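PDB 3F7E: pyridoxamine 5'-phosphate oxidase-related, FMN-binding from Mycobacterium smegmatis, which is an F420-dependent reductase that probably uses the deazaflavin coenzyme F420 to reduce carbon-carbon double bonds, possibly in substrates such as aflatoxins. Local coordinates for the interface of chains A and B. Coordinates in Å, arbitrary orientation; residue numbers count along the deposited sequence, not the author numbering. Chains: chain A/B, Pyridoxamine 5'-phosphate oxidase-related, FMN-binding.

The interface of chains A and B. Residues chain A 17, 19, 33; chain B 68, 73.
B:Ile68 drives its terminal methyl against the flat face of A:Tyr17, joining two copies of a protein from the pyridoxamine 5'-phosphate oxidase-like family, whose split-barrel fold typically pairs as a two-fold dimer. This patch, with its symmetry twin, belongs to the two-fold interface of the deposited assembly, probably the biological one. CD1 of B:Ile68 lies over the phenol ring of A:Tyr17, slightly towards the CZ-CE2 side of its centre and 3.5 Å above its plane. CD1 of B:Ile68 lies 3.6 Å from both CZ and CE2 of A:Tyr17, which makes a CH-pi contact. The two side chains cross at about a right angle, and the isoleucine brings its terminal methyl up to the ring face on a tilted CG1-CD1 bond. B:Ile68 ends strand 62-68, and its CG1 is anti to the backbone N (chi1 -173°), with CD1 carried onward in an extended chain (chi2 162°), which gives the residue its reach towards A:Tyr17. The beta-branch supplies a second contact: CG2 of B:Ile68 diverges from CD1 and reaches towards the imidazole of A:His19, with NE2 of A:His19 4.0 Å away. One isoleucine therefore serves two aromatic neighbours, with a different methyl for each. A:Ala33, in strand 29-34, adds a small methyl whose CB sits 4.1 Å from CD1 of B:Ile68; its short side chain suits a place beside two rings, where it fills the flank of the isoleucine tip with little bulk. A:Tyr17 lies in the loop just before strand 18-23, and its second torsion (chi2 95°) turns the broad face of the ring towards B:Ile68. The phenol oxygen end extends past the isoleucine to the pyrrolidine of B:Pro73, in the loop that follows strand 62-68. CB of B:Pro73 is a loose apolar neighbour of CZ of A:Tyr17 at 4.0 Å, although the placement of the proline ring against the hydroxyl is doubtful in detail. Proline's compact, rigid ring may suit this loop position, offering the phenol end an apolar surface with little conformational freedom to lose.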
# COMPACT_ATOMS: atom_id res chain seq x y z
N TYR A 17 -1.73 -4.54 9.27
CA TYR A 17 -0.77 -4.53 8.16
C TYR A 17 -0.50 -3.12 7.67
O TYR A 17 -1.39 -2.28 7.57
CB TYR A 17 -1.28 -5.37 7.00
CG TYR A 17 -1.15 -6.84 7.26
CD1 TYR A 17 -2.23 -7.57 7.78
CD2 TYR A 17 0.04 -7.51 6.96
CE1 TYR A 17 -2.12 -8.92 8.01
CE2 TYR A 17 0.17 -8.87 7.19
CZ TYR A 17 -0.91 -9.57 7.73
OH TYR A 17 -0.82 -10.92 7.95
N HIS A 19 1.09 -1.21 4.29
CA HIS A 19 1.38 -1.50 2.88
C HIS A 19 2.52 -0.55 2.52
O HIS A 19 2.35 0.66 2.41
CB HIS A 19 0.11 -1.30 2.05
CG HIS A 19 -0.92 -2.33 2.38
ND1 HIS A 19 -1.71 -2.37 3.51
CD2 HIS A 19 -1.24 -3.42 1.65
CE1 HIS A 19 -2.49 -3.45 3.44
NE2 HIS A 19 -2.21 -4.10 2.32
N ALA A 33 2.22 -5.76 1.42
CA ALA A 33 1.66 -5.79 2.78
C ALA A 33 2.73 -6.33 3.72
O ALA A 33 3.37 -7.34 3.44
CB ALA A 33 0.42 -6.68 2.80
N ILE B 68 -4.57 -7.53 0.65
CA ILE B 68 -4.41 -8.74 1.46
C ILE B 68 -5.79 -9.24 1.86
O ILE B 68 -6.71 -8.45 2.08
CB ILE B 68 -3.47 -8.49 2.66
CG1 ILE B 68 -3.14 -9.78 3.42
CG2 ILE B 68 -4.00 -7.39 3.60
CD1 ILE B 68 -1.90 -9.67 4.30
N PRO B 73 -4.24 -14.13 6.20
CA PRO B 73 -3.02 -13.40 5.89
C PRO B 73 -2.07 -14.11 4.92
O PRO B 73 -1.20 -13.46 4.39
CB PRO B 73 -2.34 -13.22 7.26
CG PRO B 73 -3.35 -13.47 8.26
CD PRO B 73 -4.43 -14.30 7.66